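Side-chain contacts in citrate synthase (Mycobacterium tuberculosis, PDB 4TVM), which catalyses the condensation of oxaloacetate with acetyl-CoA and water to give citrate and CoA, a step of the Krebs cycle: residues R122-F127 with A175-K180; V140-S145 with S254-I259. All coordinates share one frame; numbering follows the deposited sequence.

Both contacts are buried parts of the largely helical citrate synthase fold, yet they lie at different distances from the centre of the chain: about 13 Å for contact 2 and about 21 Å for contact 1, with the two contacts' centres about 15 Å apart. Contact 1 sets a loop against helix 159-182 through aromatic rings and makes no hydrogen bond across; contact 2 sets helix 133-147 against helix 251-262 through an amide, a hydroxyl and aliphatic groups. Segment 140-145 links them: Val140, which does not touch 254-259, has its CG2 3.9 Å from CZ of Phe124. Both reach the second subunit, contact 1 through phenylalanine rings, contact 2 through a weak hydrogen bond of Ser256 and side-chain packing.

Contact 1: R122-F127 with A175-K180; sequences RFFDGF and AAYAYK
Phe124 presents one face of its ring to Tyr177, and the closest approach is made there. The contact packs the loop between helix 118-122 and helix 133-147 against helix 159-182 within the largely helical citrate synthase fold, away from the oxaloacetate pocket. CB of Tyr177 sits over that face, displaced toward the rim, and comes within 3.6 Å of Phe124 CZ. Measured to the ring centroid, the same CB is 3.8 Å away and 19° off the normal, a CH-pi geometry. The tyrosine ring turns its edge to the same phenylalanine in a T-shaped pair, with centroids 5.7 Å apart and planes at 74°. Tyr177 CG stands anti to the carbonyl carbon (chi1 -73°), which brings the ring edge alongside Phe124, and the two side chains cross at about a right angle.

Phe124 CE2 also comes within 3.7 Å of Ala178 N, obliquely to the ring, whereas the Ala178 methyl is looser, its CB 4.3 Å from CE2. Asp125, the next residue of the 3-10 turn at 124-125, is exposed and does not touch the helix segment. The phenolic end of Tyr177 leads away, and its OH is bonded to the carbonyl O of Leu188. Phe187 stacks on Tyr177 and meets Phe124 edge-to-face, while Val136 brings helix 133-147 against Phe124. Phe123 and Phe127 meet Phe123 of the second subunit.

With no hydrogen bond between the segments, dispersion and weakly polar ring contacts join loop to helix, and Tyr177 OH, the one polar side-chain atom of the touching residues, is satisfied outside the interface.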
loop_
_atom_site.group_PDB
_atom_site.type_symbol
_atom_site.label_atom_id
_atom_site.label_comp_id
_atom_site.label_asym_id
_atom_site.label_seq_id
_atom_site.Cartn_x
_atom_site.Cartn_y
_atom_site.Cartn_z
ATOM N N ARG A 122 -1.269 21.025 14.532
ATOM C CA ARG A 122 -0.304 20.909 15.628
ATOM C C ARG A 122 0.542 19.632 15.573
ATOM O O ARG A 122 1.715 19.659 15.883
ATOM C CB ARG A 122 -1.038 20.957 16.962
ATOM C CG ARG A 122 -1.375 22.350 17.476
ATOM C CD ARG A 122 -2.443 22.277 18.566
ATOM N NE ARG A 122 -2.114 21.284 19.590
ATOM C CZ ARG A 122 -2.881 20.997 20.645
ATOM N NH1 ARG A 122 -4.042 21.624 20.841
ATOM N NH2 ARG A 122 -2.476 20.079 21.521
ATOM N N PHE A 123 -0.078 18.515 15.207
ATOM C CA PHE A 123 0.583 17.225 15.014
ATOM C C PHE A 123 1.848 17.269 14.160
ATOM O O PHE A 123 2.713 16.433 14.316
ATOM C CB PHE A 123 -0.433 16.316 14.354
ATOM C CG PHE A 123 0.031 14.915 14.104
ATOM C CD1 PHE A 123 0.626 14.580 12.902
ATOM C CD2 PHE A 123 -0.247 13.917 15.014
ATOM C CE1 PHE A 123 0.997 13.274 12.628
ATOM C CE2 PHE A 123 0.130 12.605 14.758
ATOM C CZ PHE A 123 0.746 12.280 13.554
ATOM N N PHE A 124 1.971 18.264 13.277
ATOM C CA PHE A 124 3.250 18.518 12.606
ATOM C C PHE A 124 4.374 18.855 13.577
ATOM O O PHE A 124 5.563 18.711 13.250
ATOM C CB PHE A 124 3.111 19.626 11.552
ATOM C CG PHE A 124 2.454 19.165 10.246
ATOM C CD1 PHE A 124 1.066 19.161 10.103
ATOM C CD2 PHE A 124 3.226 18.754 9.179
ATOM C CE1 PHE A 124 0.465 18.762 8.924
ATOM C CE2 PHE A 124 2.645 18.367 7.991
ATOM C CZ PHE A 124 1.256 18.370 7.860
ATOM N N ASP A 125 4.000 19.276 14.781
ATOM C CA ASP A 125 4.975 19.677 15.780
ATOM C C ASP A 125 5.846 18.537 16.284
ATOM O O ASP A 125 6.979 18.767 16.710
ATOM C CB ASP A 125 4.275 20.384 16.952
ATOM C CG ASP A 125 3.750 21.757 16.563
ATOM O OD1 ASP A 125 4.028 22.188 15.424
ATOM O OD2 ASP A 125 3.062 22.411 17.379
ATOM N N GLY A 126 5.322 17.317 16.211
ATOM C CA GLY A 126 6.005 16.136 16.721
ATOM C C GLY A 126 7.105 15.602 15.837
ATOM O O GLY A 126 8.001 14.866 16.293
ATOM N N PHE A 127 7.061 15.933 14.558
ATOM C CA PHE A 127 8.142 15.509 13.674
ATOM C C PHE A 127 9.457 16.234 14.021
ATOM O O PHE A 127 9.453 17.305 14.644
ATOM C CB PHE A 127 7.741 15.733 12.213
ATOM C CG PHE A 127 6.626 14.832 11.769
ATOM C CD1 PHE A 127 6.835 13.463 11.622
ATOM C CD2 PHE A 127 5.366 15.337 11.496
ATOM C CE1 PHE A 127 5.805 12.637 11.197
ATOM C CE2 PHE A 127 4.326 14.501 11.088
ATOM C CZ PHE A 127 4.543 13.155 10.950
ATOM N N ALA A 175 0.852 18.959 2.165
ATOM C CA ALA A 175 2.135 18.944 1.487
ATOM C C ALA A 175 2.841 20.283 1.689
ATOM O O ALA A 175 4.060 20.329 1.852
ATOM C CB ALA A 175 1.922 18.683 0.021
ATOM N N ALA A 176 2.089 21.377 1.672
ATOM C CA ALA A 176 2.694 22.672 1.935
ATOM C C ALA A 176 3.201 22.730 3.366
ATOM O O ALA A 176 4.250 23.323 3.598
ATOM C CB ALA A 176 1.702 23.799 1.699
ATOM N N TYR A 177 2.479 22.136 4.324
ATOM C CA TYR A 177 2.973 22.152 5.699
ATOM C C TYR A 177 4.198 21.289 5.900
ATOM O O TYR A 177 5.055 21.609 6.701
ATOM C CB TYR A 177 1.893 21.737 6.676
ATOM C CG TYR A 177 0.850 22.787 6.877
ATOM C CD1 TYR A 177 0.782 23.920 6.056
ATOM C CD2 TYR A 177 -0.075 22.659 7.881
ATOM C CE1 TYR A 177 -0.183 24.872 6.250
ATOM C CE2 TYR A 177 -1.036 23.617 8.081
ATOM C CZ TYR A 177 -1.081 24.715 7.262
ATOM O OH TYR A 177 -2.052 25.641 7.474
ATOM N N ALA A 178 4.277 20.188 5.175
ATOM C CA ALA A 178 5.418 19.307 5.290
ATOM C C ALA A 178 6.651 20.015 4.757
ATOM O O ALA A 178 7.742 19.824 5.257
ATOM C CB ALA A 178 5.149 18.028 4.533
ATOM N N TYR A 179 6.479 20.827 3.721
ATOM C CA TYR A 179 7.571 21.677 3.222
ATOM C C TYR A 179 7.963 22.643 4.293
ATOM O O TYR A 179 9.120 22.747 4.634
ATOM C CB TYR A 179 7.162 22.479 1.970
ATOM C CG TYR A 179 8.216 23.438 1.565
ATOM C CD1 TYR A 179 9.391 22.992 0.997
ATOM C CD2 TYR A 179 8.066 24.818 1.783
ATOM C CE1 TYR A 179 10.384 23.889 0.633
ATOM C CE2 TYR A 179 9.055 25.716 1.427
ATOM C CZ TYR A 179 10.212 25.241 0.861
ATOM O OH TYR A 179 11.203 26.111 0.491
ATOM N N LYS A 180 7.004 23.349 4.854
ATOM C CA LYS A 180 7.376 24.363 5.844
ATOM C C LYS A 180 8.141 23.759 6.996
ATOM O O LYS A 180 9.068 24.381 7.533
ATOM C CB LYS A 180 6.152 25.109 6.353
ATOM C CG LYS A 180 5.541 26.024 5.291
ATOM C CD LYS A 180 6.587 27.007 4.801
ATOM C CE LYS A 180 5.969 28.244 4.157
ATOM N NZ LYS A 180 7.037 29.191 3.735
#

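Contact 2: V140-S145 with S254-I259; sequences VVNALS and SISGGI
Ser256 OG is approached from two helices: Asn142 ND2 donates a weak hydrogen bond to it over 2.9 Å, and Asn260 of the second subunit makes another weak one. The pair lies where helix 133-147 and helix 251-262 run antiparallel within the all-helical core of the citrate synthase fold, their local axes 9.2 Å apart and inclined at 172°. An N-H...O angle of 121° shows how bent the bond from Asn142 is. The same ND2 has its stronger partner in the carbonyl O of Ser138, one turn earlier on its own helix, which helps to fix the rotation of the amide. On Ser256, OG stands anti to the backbone N (chi1 176°), which brings the oxygen up to the asparagine amide.

Beside this polar pair the interface is aliphatic. Val141 and Ile259 reach toward each other tip to tip, while Leu171 of helix 159-182 and Trp395 of helix 383-403 pack on Val141 and Ile259 respectively. CG1 of Val141 also lies 4.1 Å from Ser256 CB. The terminal CD1 of Ile259 rests against both valine methyls, 3.8 Å from Val141 CG2 and 3.9 Å from Val141 CG1.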
loop_
_atom_site.group_PDB
_atom_site.type_symbol
_atom_site.label_atom_id
_atom_site.label_comp_id
_atom_site.label_asym_id
_atom_site.label_seq_id
_atom_site.Cartn_x
_atom_site.Cartn_y
_atom_site.Cartn_z
ATOM N N VAL A 140 0.918 11.819 8.009
ATOM C CA VAL A 140 -0.231 12.687 8.256
ATOM C C VAL A 140 -1.489 12.186 7.541
ATOM O O VAL A 140 -2.571 12.256 8.055
ATOM C CB VAL A 140 0.120 14.133 7.873
ATOM C CG1 VAL A 140 -1.064 15.064 8.089
ATOM C CG2 VAL A 140 1.289 14.614 8.729
ATOM N N VAL A 141 -1.327 11.587 6.381
ATOM C CA VAL A 141 -2.452 11.032 5.670
ATOM C C VAL A 141 -3.094 9.864 6.412
ATOM O O VAL A 141 -4.307 9.784 6.509
ATOM C CB VAL A 141 -2.013 10.619 4.265
ATOM C CG1 VAL A 141 -3.149 9.939 3.501
ATOM C CG2 VAL A 141 -1.543 11.854 3.520
ATOM N N ASN A 142 -2.294 8.938 6.917
ATOM C CA ASN A 142 -2.837 7.891 7.795
ATOM C C ASN A 142 -3.564 8.484 9.000
ATOM O O ASN A 142 -4.651 8.017 9.364
ATOM C CB ASN A 142 -1.728 6.964 8.225
ATOM C CG ASN A 142 -1.288 6.046 7.080
ATOM O OD1 ASN A 142 -2.033 5.130 6.670
ATOM N ND2 ASN A 142 -0.100 6.306 6.534
ATOM N N ALA A 143 -3.024 9.570 9.555
ATOM C CA ALA A 143 -3.636 10.225 10.709
ATOM C C ALA A 143 -5.001 10.888 10.412
ATOM O O ALA A 143 -5.763 11.240 11.336
ATOM C CB ALA A 143 -2.670 11.245 11.281
ATOM N N LEU A 144 -5.324 11.083 9.144
ATOM C CA LEU A 144 -6.620 11.682 8.774
ATOM C C LEU A 144 -7.800 10.915 9.313
ATOM O O LEU A 144 -8.834 11.504 9.610
ATOM C CB LEU A 144 -6.787 11.686 7.256
ATOM C CG LEU A 144 -5.982 12.735 6.541
ATOM C CD1 LEU A 144 -5.949 12.411 5.060
ATOM C CD2 LEU A 144 -6.603 14.112 6.784
ATOM N N SER A 145 -7.672 9.593 9.358
ATOM C CA SER A 145 -8.732 8.757 9.846
ATOM C C SER A 145 -8.935 9.011 11.336
ATOM O O SER A 145 -10.011 8.780 11.868
ATOM C CB SER A 145 -8.411 7.294 9.592
ATOM O OG SER A 145 -8.372 7.022 8.200
ATOM N N SER A 254 -6.525 3.688 1.604
ATOM C CA SER A 254 -6.146 3.344 0.213
ATOM C C SER A 254 -5.224 4.382 -0.464
ATOM O O SER A 254 -4.292 4.006 -1.177
ATOM C CB SER A 254 -7.386 3.093 -0.630
ATOM O OG SER A 254 -8.388 2.441 0.139
ATOM N N ILE A 255 -5.432 5.674 -0.206
ATOM C CA ILE A 255 -4.540 6.719 -0.787
ATOM C C ILE A 255 -3.152 6.671 -0.162
ATOM O O ILE A 255 -2.097 6.813 -0.811
ATOM C CB ILE A 255 -5.127 8.105 -0.551
ATOM C CG1 ILE A 255 -6.404 8.277 -1.372
ATOM C CG2 ILE A 255 -4.112 9.204 -0.833
ATOM C CD1 ILE A 255 -6.228 8.045 -2.850
ATOM N N SER A 256 -3.154 6.485 1.136
ATOM C CA SER A 256 -1.928 6.268 1.806
ATOM C C SER A 256 -1.127 5.154 1.159
ATOM O O SER A 256 0.057 5.292 0.980
ATOM C CB SER A 256 -2.204 5.924 3.236
ATOM O OG SER A 256 -0.955 5.622 3.811
ATOM N N GLY A 257 -1.756 4.044 0.800
ATOM C CA GLY A 257 -1.026 2.971 0.124
ATOM C C GLY A 257 -0.505 3.381 -1.225
ATOM O O GLY A 257 0.585 3.017 -1.627
ATOM N N GLY A 258 -1.290 4.151 -1.947
ATOM C CA GLY A 258 -0.796 4.758 -3.153
ATOM C C GLY A 258 0.400 5.618 -2.820
ATOM O O GLY A 258 1.360 5.636 -3.598
ATOM N N ILE A 259 0.362 6.331 -1.689
ATOM C CA ILE A 259 1.453 7.276 -1.366
ATOM C C ILE A 259 2.740 6.533 -1.015
ATOM O O ILE A 259 3.847 6.980 -1.384
ATOM C CB ILE A 259 1.093 8.228 -0.198
ATOM C CG1 ILE A 259 0.050 9.246 -0.661
ATOM C CG2 ILE A 259 2.311 8.992 0.287
ATOM C CD1 ILE A 259 -0.742 9.816 0.474
#